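Local coordinates for protein lovastatin nonaketide synthase, polyketide synthase component (Aspergillus terreus, PDB 7CPX) that builds the nine-unit polyketide backbone of dihydromonacolin L, the precursor of lovastatin, from malonyl-CoA as a homodimeric multidomain synthase, at residues Ile844-Gly849 with Thr874-Arg879; Leu1020-Met1025 with Gly1080-Thr1085; Phe1273-Trp1278 with Asp2395-Glu2400. The protein carries 2 engineered substitutions. One frame throughout, in Å; residues are numbered along the deposited sequence.

Interaction 1: Ile844-Gly849 with Thr874-Arg879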
ATOM      1  N   ILE A 844     -65.631  20.426   4.197  1.00172.93           N
ATOM      2  CA  ILE A 844     -66.190  19.362   5.020  1.00172.93           C
ATOM      3  C   ILE A 844     -67.660  19.663   5.297  1.00172.93           C
ATOM      4  O   ILE A 844     -68.148  20.767   5.066  1.00172.93           O
ATOM      5  CB  ILE A 844     -65.396  19.185   6.334  1.00172.93           C
ATOM      6  CG1 ILE A 844     -65.962  18.040   7.179  1.00172.93           C
ATOM      7  CG2 ILE A 844     -65.374  20.486   7.125  1.00172.93           C
ATOM      8  CD1 ILE A 844     -65.017  17.556   8.252  1.00172.93           C
ATOM      9  N   GLY A 845     -68.370  18.647   5.759  1.00178.78           N
ATOM     10  CA  GLY A 845     -69.734  18.822   6.233  1.00178.78           C
ATOM     11  C   GLY A 845     -69.936  18.093   7.541  1.00178.78           C
ATOM     12  O   GLY A 845     -69.420  16.993   7.739  1.00178.78           O
ATOM     13  N   ILE A 846     -70.686  18.724   8.440  1.00180.42           N
ATOM     14  CA  ILE A 846     -70.956  18.187   9.768  1.00180.42           C
ATOM     15  C   ILE A 846     -72.460  18.035   9.926  1.00180.42           C
ATOM     16  O   ILE A 846     -73.213  18.998   9.724  1.00180.42           O
ATOM     17  CB  ILE A 846     -70.381  19.081  10.877  1.00180.42           C
ATOM     18  CG1 ILE A 846     -68.857  18.969  10.908  1.00180.42           C
ATOM     19  CG2 ILE A 846     -70.968  18.695  12.227  1.00180.42           C
ATOM     20  CD1 ILE A 846     -68.184  20.039  11.736  1.00180.42           C
ATOM     21  N   GLU A 847     -72.892  16.831  10.294  1.00190.80           N
ATOM     22  CA  GLU A 847     -74.290  16.559  10.619  1.00190.80           C
ATOM     23  C   GLU A 847     -74.516  16.962  12.069  1.00190.80           C
ATOM     24  O   GLU A 847     -74.423  16.151  12.991  1.00190.80           O
ATOM     25  CB  GLU A 847     -74.629  15.093  10.386  1.00190.80           C
ATOM     26  CG  GLU A 847     -76.074  14.737  10.701  1.00190.80           C
ATOM     27  CD  GLU A 847     -76.437  13.331  10.266  1.00190.80           C
ATOM     28  OE1 GLU A 847     -75.648  12.713   9.522  1.00190.80           O
ATOM     29  OE2 GLU A 847     -77.514  12.843  10.670  1.00190.80           O
ATOM     30  N   VAL A 848     -74.827  18.241  12.266  1.00190.49           N
ATOM     31  CA  VAL A 848     -75.081  18.752  13.606  1.00190.49           C
ATOM     32  C   VAL A 848     -76.299  18.042  14.173  1.00190.49           C
ATOM     33  O   VAL A 848     -77.388  18.079  13.586  1.00190.49           O
ATOM     34  CB  VAL A 848     -75.286  20.271  13.578  1.00190.49           C
ATOM     35  CG1 VAL A 848     -75.405  20.817  14.994  1.00190.49           C
ATOM     36  CG2 VAL A 848     -74.149  20.954  12.831  1.00190.49           C
ATOM     37  N   GLY A 849     -76.123  17.392  15.312  1.00192.42           N
ATOM     38  CA  GLY A 849     -77.223  16.740  16.000  1.00192.42           C
ATOM     39  C   GLY A 849     -77.140  15.224  15.890  1.00192.42           C
ATOM     40  O   GLY A 849     -76.107  14.629  16.188  1.00192.42           O
ATOM     41  N   THR A 874     -68.907  14.319   8.749  1.00176.55           N
ATOM     42  CA  THR A 874     -68.608  14.084  10.156  1.00176.55           C
ATOM     43  C   THR A 874     -69.869  14.182  10.998  1.00176.55           C
ATOM     44  O   THR A 874     -70.625  15.150  10.880  1.00176.55           O
ATOM     45  CB  THR A 874     -67.574  15.094  10.665  1.00176.55           C
ATOM     46  OG1 THR A 874     -66.347  14.929   9.944  1.00176.55           O
ATOM     47  CG2 THR A 874     -67.320  14.901  12.147  1.00176.55           C
ATOM     48  N   GLY A 875     -70.077  13.192  11.861  1.00180.84           N
ATOM     49  CA  GLY A 875     -71.136  13.230  12.849  1.00180.84           C
ATOM     50  C   GLY A 875     -70.595  13.639  14.207  1.00180.84           C
ATOM     51  O   GLY A 875     -69.444  13.366  14.538  1.00180.84           O
ATOM     52  N   CYS A 876     -71.443  14.303  14.996  1.00180.77           N
ATOM     53  CA  CYS A 876     -71.044  14.818  16.298  1.00180.77           C
ATOM     54  C   CYS A 876     -71.886  14.303  17.456  1.00180.77           C
ATOM     55  O   CYS A 876     -71.509  14.527  18.612  1.00180.77           O
ATOM     56  CB  CYS A 876     -71.088  16.353  16.300  1.00180.77           C
ATOM     57  SG  CYS A 876     -72.711  17.044  15.933  1.00180.77           S
ATOM     58  N   LEU A 877     -73.006  13.633  17.192  1.00187.89           N
ATOM     59  CA  LEU A 877     -73.806  13.002  18.243  1.00187.89           C
ATOM     60  C   LEU A 877     -74.385  11.723  17.648  1.00187.89           C
ATOM     61  O   LEU A 877     -75.416  11.755  16.969  1.00187.89           O
ATOM     62  CB  LEU A 877     -74.898  13.934  18.757  1.00187.89           C
ATOM     63  CG  LEU A 877     -75.175  13.872  20.262  1.00187.89           C
ATOM     64  CD1 LEU A 877     -73.965  14.338  21.061  1.00187.89           C
ATOM     65  CD2 LEU A 877     -76.394  14.704  20.616  1.00187.89           C
ATOM     66  N   GLU A 878     -73.713  10.602  17.901  1.00185.61           N
ATOM     67  CA  GLU A 878     -74.077   9.336  17.290  1.00185.61           C
ATOM     68  C   GLU A 878     -75.278   8.719  18.004  1.00185.61           C
ATOM     69  O   GLU A 878     -75.814   9.264  18.973  1.00185.61           O
ATOM     70  CB  GLU A 878     -72.880   8.386  17.297  1.00185.61           C
ATOM     71  CG  GLU A 878     -71.866   8.659  16.197  1.00185.61           C
ATOM     72  CD  GLU A 878     -71.149   9.982  16.375  1.00185.61           C
ATOM     73  OE1 GLU A 878     -70.901  10.372  17.533  1.00185.61           O
ATOM     74  OE2 GLU A 878     -70.840  10.634  15.355  1.00185.61           O
ATOM     75  N   ARG A 879     -75.706   7.561  17.511  1.00189.63           N
ATOM     76  CA  ARG A 879     -76.908   6.890  17.999  1.00189.63           C
ATOM     77  C   ARG A 879     -76.550   6.076  19.236  1.00189.63           C
ATOM     78  O   ARG A 879     -75.984   4.985  19.135  1.00189.63           O
ATOM     79  CB  ARG A 879     -77.500   6.013  16.900  1.00189.63           C
ATOM     80  CG  ARG A 879     -78.916   5.526  17.165  1.00189.63           C
ATOM     81  CD  ARG A 879     -78.939   4.156  17.823  1.00189.63           C
ATOM     82  NE  ARG A 879     -80.263   3.548  17.745  1.00189.63           N
ATOM     83  CZ  ARG A 879     -81.239   3.745  18.622  1.00189.63           C
ATOM     84  NH1 ARG A 879     -81.076   4.529  19.677  1.00189.63           N
ATOM     85  NH2 ARG A 879     -82.410   3.143  18.436  1.00189.63           N
TER
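Ile846 and Thr874 pair in parallel register within the beta-alpha-beta unit of the malonyl-CoA:ACP transacylase domain, in which strand 844-848 leads through helix 855-865 to strand 872-875. Two backbone bonds set the register: Thr874 N donates to Gly845 O, and Thr874 O accepts Glu847 N at 2.9 Å. The side chains of Ile846 and Thr874 lie alongside each other, pointing the same way, with Ile846 CG1 4.1 Å from Thr874 CB. Ile844 reaches the same threonine obliquely, its CD1 3.4 Å from Thr874 OG1; helix 883-898 packs on both of these residues. Past the paired strands Cys876 SG adds a bond. It stands between its own backbone N and carbonyl carbon (chi1 59°), and there it accepts a hydrogen bond from Gly849 N at 3.5 Å, with an N-H...S angle of 161°. Glu847 turns its extended chain to the other face of the sheet, where OE2 takes the backbone N of Leu854, just ahead of the linking helix. Helix 624-644 packs against Val848 and Cys876. Such a unit, forming one edge of a parallel sheet, is typical of the alpha/beta core of acyltransferase domains.

Interaction 2: Leu1020-Met1025 with Gly1080-Thr1085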
ATOM      1  N   LEU A1020       9.304 -19.396  10.495  1.00 84.32           N
ATOM      2  CA  LEU A1020       9.295 -18.083   9.844  1.00 84.32           C
ATOM      3  C   LEU A1020      10.699 -17.789   9.320  1.00 84.32           C
ATOM      4  O   LEU A1020      11.557 -17.308  10.061  1.00 84.32           O
ATOM      5  CB  LEU A1020       8.823 -17.020  10.828  1.00 84.32           C
ATOM      6  CG  LEU A1020       8.338 -15.678  10.283  1.00 84.32           C
ATOM      7  CD1 LEU A1020       7.842 -14.820  11.430  1.00 84.32           C
ATOM      8  CD2 LEU A1020       9.433 -14.962   9.521  1.00 84.32           C
ATOM      9  N   GLU A1021      10.933 -18.087   8.045  1.00 85.15           N
ATOM     10  CA  GLU A1021      12.191 -17.758   7.397  1.00 85.15           C
ATOM     11  C   GLU A1021      12.096 -16.386   6.745  1.00 85.15           C
ATOM     12  O   GLU A1021      11.033 -15.970   6.284  1.00 85.15           O
ATOM     13  CB  GLU A1021      12.551 -18.794   6.330  1.00 85.15           C
ATOM     14  CG  GLU A1021      12.420 -20.245   6.760  1.00 85.15           C
ATOM     15  CD  GLU A1021      12.462 -21.202   5.586  1.00 85.15           C
ATOM     16  OE1 GLU A1021      12.822 -20.763   4.473  1.00 85.15           O
ATOM     17  OE2 GLU A1021      12.131 -22.392   5.771  1.00 85.15           O
ATOM     18  N   ILE A1022      13.226 -15.693   6.703  1.00 81.10           N
ATOM     19  CA  ILE A1022      13.387 -14.462   5.942  1.00 81.10           C
ATOM     20  C   ILE A1022      14.517 -14.691   4.953  1.00 81.10           C
ATOM     21  O   ILE A1022      15.664 -14.899   5.358  1.00 81.10           O
ATOM     22  CB  ILE A1022      13.680 -13.258   6.848  1.00 81.10           C
ATOM     23  CG1 ILE A1022      12.404 -12.815   7.557  1.00 81.10           C
ATOM     24  CG2 ILE A1022      14.255 -12.121   6.030  1.00 81.10           C
ATOM     25  CD1 ILE A1022      12.626 -11.771   8.617  1.00 81.10           C
ATOM     26  N   LEU A1023      14.197 -14.626   3.667  1.00 80.86           N
ATOM     27  CA  LEU A1023      15.100 -15.017   2.597  1.00 80.86           C
ATOM     28  C   LEU A1023      15.558 -13.801   1.805  1.00 80.86           C
ATOM     29  O   LEU A1023      14.782 -12.865   1.574  1.00 80.86           O
ATOM     30  CB  LEU A1023      14.420 -16.014   1.655  1.00 80.86           C
ATOM     31  CG  LEU A1023      13.836 -17.268   2.306  1.00 80.86           C
ATOM     32  CD1 LEU A1023      13.011 -18.056   1.303  1.00 80.86           C
ATOM     33  CD2 LEU A1023      14.942 -18.132   2.877  1.00 80.86           C
ATOM     34  N   ASP A1024      16.828 -13.823   1.400  1.00 83.18           N
ATOM     35  CA  ASP A1024      17.392 -12.811   0.507  1.00 83.18           C
ATOM     36  C   ASP A1024      17.083 -11.403   1.002  1.00 83.18           C
ATOM     37  O   ASP A1024      16.842 -10.489   0.211  1.00 83.18           O
ATOM     38  CB  ASP A1024      16.883 -13.003  -0.923  1.00 83.18           C
ATOM     39  CG  ASP A1024      17.660 -12.184  -1.936  1.00 83.18           C
ATOM     40  OD1 ASP A1024      18.613 -11.484  -1.531  1.00 83.18           O
ATOM     41  OD2 ASP A1024      17.320 -12.240  -3.136  1.00 83.18           O
ATOM     42  N   MET A1025      17.086 -11.219   2.317  1.00 79.95           N
ATOM     43  CA  MET A1025      16.799  -9.907   2.874  1.00 79.95           C
ATOM     44  C   MET A1025      17.967  -8.963   2.639  1.00 79.95           C
ATOM     45  O   MET A1025      19.134  -9.350   2.743  1.00 79.95           O
ATOM     46  CB  MET A1025      16.503 -10.006   4.365  1.00 79.95           C
ATOM     47  CG  MET A1025      16.297  -8.655   5.023  1.00 79.95           C
ATOM     48  SD  MET A1025      15.478  -8.769   6.618  1.00 79.95           S
ATOM     49  CE  MET A1025      15.294  -7.035   7.024  1.00 79.95           C
ATOM     50  N   GLY A1080      13.116  -8.040   1.292  1.00 78.03           N
ATOM     51  CA  GLY A1080      13.382  -9.463   1.383  1.00 78.03           C
ATOM     52  C   GLY A1080      12.123 -10.266   1.124  1.00 78.03           C
ATOM     53  O   GLY A1080      11.129  -9.741   0.624  1.00 78.03           O
ATOM     54  N   GLN A1081      12.181 -11.545   1.489  1.00 78.69           N
ATOM     55  CA  GLN A1081      11.046 -12.445   1.378  1.00 78.69           C
ATOM     56  C   GLN A1081      10.829 -13.120   2.721  1.00 78.69           C
ATOM     57  O   GLN A1081      11.737 -13.202   3.545  1.00 78.69           O
ATOM     58  CB  GLN A1081      11.266 -13.509   0.294  1.00 78.69           C
ATOM     59  CG  GLN A1081      12.002 -13.012  -0.938  1.00 78.69           C
ATOM     60  CD  GLN A1081      11.227 -11.959  -1.697  1.00 78.69           C
ATOM     61  OE1 GLN A1081       9.997 -11.953  -1.689  1.00 78.69           O
ATOM     62  NE2 GLN A1081      11.943 -11.058  -2.358  1.00 78.69           N
ATOM     63  N   LEU A1082       9.613 -13.606   2.935  1.00 80.21           N
ATOM     64  CA  LEU A1082       9.256 -14.360   4.126  1.00 80.21           C
ATOM     65  C   LEU A1082       8.659 -15.690   3.699  1.00 80.21           C
ATOM     66  O   LEU A1082       7.747 -15.725   2.871  1.00 80.21           O
ATOM     67  CB  LEU A1082       8.258 -13.590   4.990  1.00 80.21           C
ATOM     68  CG  LEU A1082       8.764 -12.299   5.630  1.00 80.21           C
ATOM     69  CD1 LEU A1082       7.706 -11.219   5.556  1.00 80.21           C
ATOM     70  CD2 LEU A1082       9.148 -12.552   7.071  1.00 80.21           C
ATOM     71  N   ALA A1083       9.167 -16.773   4.269  1.00 81.70           N
ATOM     72  CA  ALA A1083       8.658 -18.116   4.027  1.00 81.70           C
ATOM     73  C   ALA A1083       8.099 -18.633   5.345  1.00 81.70           C
ATOM     74  O   ALA A1083       8.856 -18.959   6.262  1.00 81.70           O
ATOM     75  CB  ALA A1083       9.750 -19.034   3.486  1.00 81.70           C
ATOM     76  N   LEU A1084       6.780 -18.694   5.439  1.00 84.83           N
ATOM     77  CA  LEU A1084       6.097 -19.109   6.652  1.00 84.83           C
ATOM     78  C   LEU A1084       5.629 -20.546   6.483  1.00 84.83           C
ATOM     79  O   LEU A1084       4.871 -20.850   5.556  1.00 84.83           O
ATOM     80  CB  LEU A1084       4.906 -18.200   6.947  1.00 84.83           C
ATOM     81  CG  LEU A1084       5.144 -16.755   7.386  1.00 84.83           C
ATOM     82  CD1 LEU A1084       6.123 -16.044   6.476  1.00 84.83           C
ATOM     83  CD2 LEU A1084       3.817 -16.019   7.402  1.00 84.83           C
ATOM     84  N   THR A1085       6.100 -21.424   7.363  1.00 89.24           N
ATOM     85  CA  THR A1085       5.526 -22.751   7.524  1.00 89.24           C
ATOM     86  C   THR A1085       4.424 -22.638   8.566  1.00 89.24           C
ATOM     87  O   THR A1085       4.697 -22.304   9.725  1.00 89.24           O
ATOM     88  CB  THR A1085       6.587 -23.761   7.955  1.00 89.24           C
ATOM     89  OG1 THR A1085       7.643 -23.793   6.986  1.00 89.24           O
ATOM     90  CG2 THR A1085       5.986 -25.154   8.093  1.00 89.24           C
TER
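Glu1021 sets its flat carboxylate beside Ala1083, with OE1 3.7 Å from Ala1083 CB, while its OE2 forms a salt bridge with Arg2015 of the second subunit. Among the flat peptide groups that join the same two residues, Ala1083 N lies above the carbonyl plane of Glu1021, 36° out of it. Four backbone bonds in all make an antiparallel ladder in which Glu1021 with Ala1083 and Leu1023 with Gln1081 are the hydrogen-bonded pairs, Leu1023 N lying 2.8 Å from Gln1081 O. Between them Ile1022 and Leu1082 form a non-hydrogen-bonded pair. On their face of the strands one methyl, Leu1082 CD2, meets both neighbours: it is 3.3 Å from Ile1022 CG1 and 3.4 Å from Leu1020 CD2, each of these side chains lying alongside Leu1082 and pointing the same way as it. On the opposite face Leu1023 CD1 touches Ala1083 CB at 4.0 Å. At Asp1024 the chain turns a corner, which brings Met1025 CA to 3.8 Å from Gly1080 CA, a close approach that a residue without a side chain permits. Helix 995-1012, the helix of the N-terminal hotdog fold, lays Met1003 on Leu1020 and Ile1022; strand 1057-1067 continues the layer beyond 1080-1085, and strand 1196-1206 beyond 1020-1025 joins it to the C-terminal hotdog.

Interaction 3: Phe1273-Trp1278 with Asp2395-Glu2400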
ATOM      1  N   PHE A1273      52.554  -4.347   9.106  1.00101.29           N
ATOM      2  CA  PHE A1273      53.726  -4.887   8.429  1.00101.29           C
ATOM      3  C   PHE A1273      54.780  -3.806   8.234  1.00101.29           C
ATOM      4  O   PHE A1273      54.466  -2.651   7.936  1.00101.29           O
ATOM      5  CB  PHE A1273      53.338  -5.478   7.074  1.00101.29           C
ATOM      6  CG  PHE A1273      52.654  -6.813   7.157  1.00101.29           C
ATOM      7  CD1 PHE A1273      53.193  -7.843   7.904  1.00101.29           C
ATOM      8  CD2 PHE A1273      51.473  -7.037   6.477  1.00101.29           C
ATOM      9  CE1 PHE A1273      52.566  -9.068   7.972  1.00101.29           C
ATOM     10  CE2 PHE A1273      50.841  -8.259   6.543  1.00101.29           C
ATOM     11  CZ  PHE A1273      51.387  -9.277   7.292  1.00101.29           C
ATOM     12  N   ALA A1274      56.041  -4.193   8.403  1.00106.06           N
ATOM     13  CA  ALA A1274      57.161  -3.290   8.197  1.00106.06           C
ATOM     14  C   ALA A1274      58.392  -4.110   7.845  1.00106.06           C
ATOM     15  O   ALA A1274      58.474  -5.299   8.161  1.00106.06           O
ATOM     16  CB  ALA A1274      57.428  -2.431   9.436  1.00106.06           C
ATOM     17  N   ARG A1275      59.349  -3.461   7.189  1.00108.81           N
ATOM     18  CA  ARG A1275      60.592  -4.095   6.781  1.00108.81           C
ATOM     19  C   ARG A1275      61.777  -3.267   7.254  1.00108.81           C
ATOM     20  O   ARG A1275      61.688  -2.042   7.396  1.00108.81           O
ATOM     21  CB  ARG A1275      60.665  -4.270   5.258  1.00108.81           C
ATOM     22  CG  ARG A1275      60.504  -2.982   4.470  1.00108.81           C
ATOM     23  CD  ARG A1275      60.861  -3.171   3.002  1.00108.81           C
ATOM     24  NE  ARG A1275      60.258  -4.373   2.434  1.00108.81           N
ATOM     25  CZ  ARG A1275      60.903  -5.505   2.181  1.00108.81           C
ATOM     26  NH1 ARG A1275      62.199  -5.637   2.416  1.00108.81           N
ATOM     27  NH2 ARG A1275      60.230  -6.534   1.673  1.00108.81           N
ATOM     28  N   TRP A1276      62.891  -3.960   7.495  1.00113.42           N
ATOM     29  CA  TRP A1276      64.150  -3.323   7.873  1.00113.42           C
ATOM     30  C   TRP A1276      64.808  -2.772   6.614  1.00113.42           C
ATOM     31  O   TRP A1276      65.731  -3.357   6.044  1.00113.42           O
ATOM     32  CB  TRP A1276      65.074  -4.311   8.576  1.00113.42           C
ATOM     33  CG  TRP A1276      64.680  -4.641   9.972  1.00113.42           C
ATOM     34  CD1 TRP A1276      63.516  -4.319  10.590  1.00113.42           C
ATOM     35  CD2 TRP A1276      65.462  -5.359  10.934  1.00113.42           C
ATOM     36  NE1 TRP A1276      63.515  -4.790  11.879  1.00113.42           N
ATOM     37  CE2 TRP A1276      64.700  -5.435  12.115  1.00113.42           C
ATOM     38  CE3 TRP A1276      66.729  -5.947  10.911  1.00113.42           C
ATOM     39  CZ2 TRP A1276      65.163  -6.073  13.263  1.00113.42           C
ATOM     40  CZ3 TRP A1276      67.188  -6.580  12.051  1.00113.42           C
ATOM     41  CH2 TRP A1276      66.407  -6.638  13.211  1.00113.42           C
ATOM     42  N   SER A1277      64.315  -1.622   6.164  1.00115.58           N
ATOM     43  CA  SER A1277      65.010  -0.922   5.098  1.00115.58           C
ATOM     44  C   SER A1277      66.426  -0.649   5.581  1.00115.58           C
ATOM     45  O   SER A1277      66.627   0.119   6.526  1.00115.58           O
ATOM     46  CB  SER A1277      64.292   0.378   4.735  1.00115.58           C
ATOM     47  OG  SER A1277      64.933   1.030   3.653  1.00115.58           O
ATOM     48  N   TRP A1278      67.406  -1.306   4.972  1.00115.65           N
ATOM     49  CA  TRP A1278      68.806  -1.183   5.367  1.00115.65           C
ATOM     50  C   TRP A1278      69.455  -0.172   4.429  1.00115.65           C
ATOM     51  O   TRP A1278      69.671  -0.446   3.249  1.00115.65           O
ATOM     52  CB  TRP A1278      69.507  -2.534   5.311  1.00115.65           C
ATOM     53  CG  TRP A1278      69.226  -3.435   6.473  1.00115.65           C
ATOM     54  CD1 TRP A1278      68.333  -4.462   6.514  1.00115.65           C
ATOM     55  CD2 TRP A1278      69.861  -3.405   7.756  1.00115.65           C
ATOM     56  NE1 TRP A1278      68.363  -5.070   7.744  1.00115.65           N
ATOM     57  CE2 TRP A1278      69.296  -4.440   8.526  1.00115.65           C
ATOM     58  CE3 TRP A1278      70.848  -2.602   8.329  1.00115.65           C
ATOM     59  CZ2 TRP A1278      69.684  -4.690   9.839  1.00115.65           C
ATOM     60  CZ3 TRP A1278      71.233  -2.852   9.629  1.00115.65           C
ATOM     61  CH2 TRP A1278      70.653  -3.886  10.371  1.00115.65           C
ATOM     62  N   ASP A2395      70.870  -7.706   3.434  1.00114.26           N
ATOM     63  CA  ASP A2395      70.220  -8.479   2.387  1.00114.26           C
ATOM     64  C   ASP A2395      69.074  -9.342   2.894  1.00114.26           C
ATOM     65  O   ASP A2395      68.463 -10.058   2.094  1.00114.26           O
ATOM     66  CB  ASP A2395      71.248  -9.375   1.691  1.00114.26           C
ATOM     67  CG  ASP A2395      72.447  -8.602   1.182  1.00114.26           C
ATOM     68  OD1 ASP A2395      72.494  -7.371   1.387  1.00114.26           O
ATOM     69  OD2 ASP A2395      73.344  -9.225   0.577  1.00114.26           O
ATOM     70  N   MET A2396      68.765  -9.299   4.188  1.00110.86           N
ATOM     71  CA  MET A2396      67.770 -10.178   4.789  1.00110.86           C
ATOM     72  C   MET A2396      66.705  -9.386   5.536  1.00110.86           C
ATOM     73  O   MET A2396      66.194  -9.817   6.572  1.00110.86           O
ATOM     74  CB  MET A2396      68.441 -11.189   5.712  1.00110.86           C
ATOM     75  CG  MET A2396      69.155 -12.297   4.962  1.00110.86           C
ATOM     76  SD  MET A2396      69.968 -13.481   6.045  1.00110.86           S
ATOM     77  CE  MET A2396      71.317 -12.485   6.669  1.00110.86           C
ATOM     78  N   ALA A2397      66.352  -8.211   5.013  1.00110.71           N
ATOM     79  CA  ALA A2397      65.233  -7.468   5.580  1.00110.71           C
ATOM     80  C   ALA A2397      63.914  -8.177   5.308  1.00110.71           C
ATOM     81  O   ALA A2397      63.016  -8.184   6.158  1.00110.71           O
ATOM     82  CB  ALA A2397      65.202  -6.049   5.017  1.00110.71           C
ATOM     83  N   ASP A2398      63.779  -8.780   4.125  1.00108.08           N
ATOM     84  CA  ASP A2398      62.551  -9.482   3.778  1.00108.08           C
ATOM     85  C   ASP A2398      62.285 -10.662   4.701  1.00108.08           C
ATOM     86  O   ASP A2398      61.121 -10.988   4.953  1.00108.08           O
ATOM     87  CB  ASP A2398      62.614  -9.964   2.328  1.00108.08           C
ATOM     88  CG  ASP A2398      63.828 -10.828   2.055  1.00108.08           C
ATOM     89  OD1 ASP A2398      64.635 -11.034   2.986  1.00108.08           O
ATOM     90  OD2 ASP A2398      63.977 -11.301   0.909  1.00108.08           O
ATOM     91  N   LEU A2399      63.336 -11.311   5.207  1.00105.47           N
ATOM     92  CA  LEU A2399      63.136 -12.452   6.094  1.00105.47           C
ATOM     93  C   LEU A2399      62.412 -12.040   7.367  1.00105.47           C
ATOM     94  O   LEU A2399      61.463 -12.707   7.792  1.00105.47           O
ATOM     95  CB  LEU A2399      64.479 -13.093   6.438  1.00105.47           C
ATOM     96  CG  LEU A2399      65.375 -13.472   5.261  1.00105.47           C
ATOM     97  CD1 LEU A2399      66.582 -14.242   5.762  1.00105.47           C
ATOM     98  CD2 LEU A2399      64.608 -14.281   4.232  1.00105.47           C
ATOM     99  N   GLU A2400      62.841 -10.943   7.985  1.00106.87           N
ATOM    100  CA  GLU A2400      62.250 -10.475   9.237  1.00106.87           C
ATOM    101  C   GLU A2400      61.063  -9.587   8.898  1.00106.87           C
ATOM    102  O   GLU A2400      61.228  -8.451   8.448  1.00106.87           O
ATOM    103  CB  GLU A2400      63.277  -9.726  10.078  1.00106.87           C
ATOM    104  CG  GLU A2400      64.540 -10.512  10.368  1.00106.87           C
ATOM    105  CD  GLU A2400      65.382  -9.874  11.456  1.00106.87           C
ATOM    106  OE1 GLU A2400      64.892  -8.931  12.112  1.00106.87           O
ATOM    107  OE2 GLU A2400      66.532 -10.313  11.657  1.00106.87           O
TER
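Trp1276 and Trp1278 meet Ala2397 and Glu2400 where the edge strand of a mixed sheet comes against the Rossmann-type ketoreductase domain. Strand 1275-1280 is the outermost strand of that mixed sheet, which is consistent with the non-catalytic pseudo-ketoreductase of such synthases, and residues 2395-2400 lead into the last strand of the parallel sheet in the ketoreductase domain. The apolar part centres on one methyl. Ala2397 CB lies 4.0 Å from Trp1276 CB and sits near the edge of the Trp1278 ring at CD1. Trp1278 NE1 in turn lies at the edge of the Trp1276 ring, in its plane. The aromatic-polar part belongs to Glu2400, whose extended chain carries OE1 over one face of the Trp1276 indole, offset toward the rim. Ring and carboxylate planes stand 60° apart. Arg2423 makes a cation-pi contact with the same indole. The electrostatic part is looser. Arg1275 spends NH2 on a salt bridge with Asp1813, and its NH1 remains 5.9 Å from Asp2398 OD1, too far for direct pairing. The arginine side chain bends at chi3 (46°), which sets the position of NE; further out, NH1 lies 3.9 Å from Asp2398 N and 4.0 Å from Ala2397 CB, both oblique to the guanidinium plane.

The three contacts follow one another along the chain, each closing before the next opens, and illustrate how a multidomain iterative synthase is held together at different scales. Interaction 1 joins neighbouring strands inside the transacylase domain, and interaction 2 does the same inside the dehydratase, their centres 90 Å apart. Interaction 3 is of another kind: its segments are separated by more than a thousand residues, so it brings strand 1275-1280 against the ketoreductase domain itself. Its centre lies 53 Å from that of interaction 2 and 138 Å from that of interaction 1, across the centre of the chain. None touches another: two lie within single domains, and the third joins parts far apart in sequence.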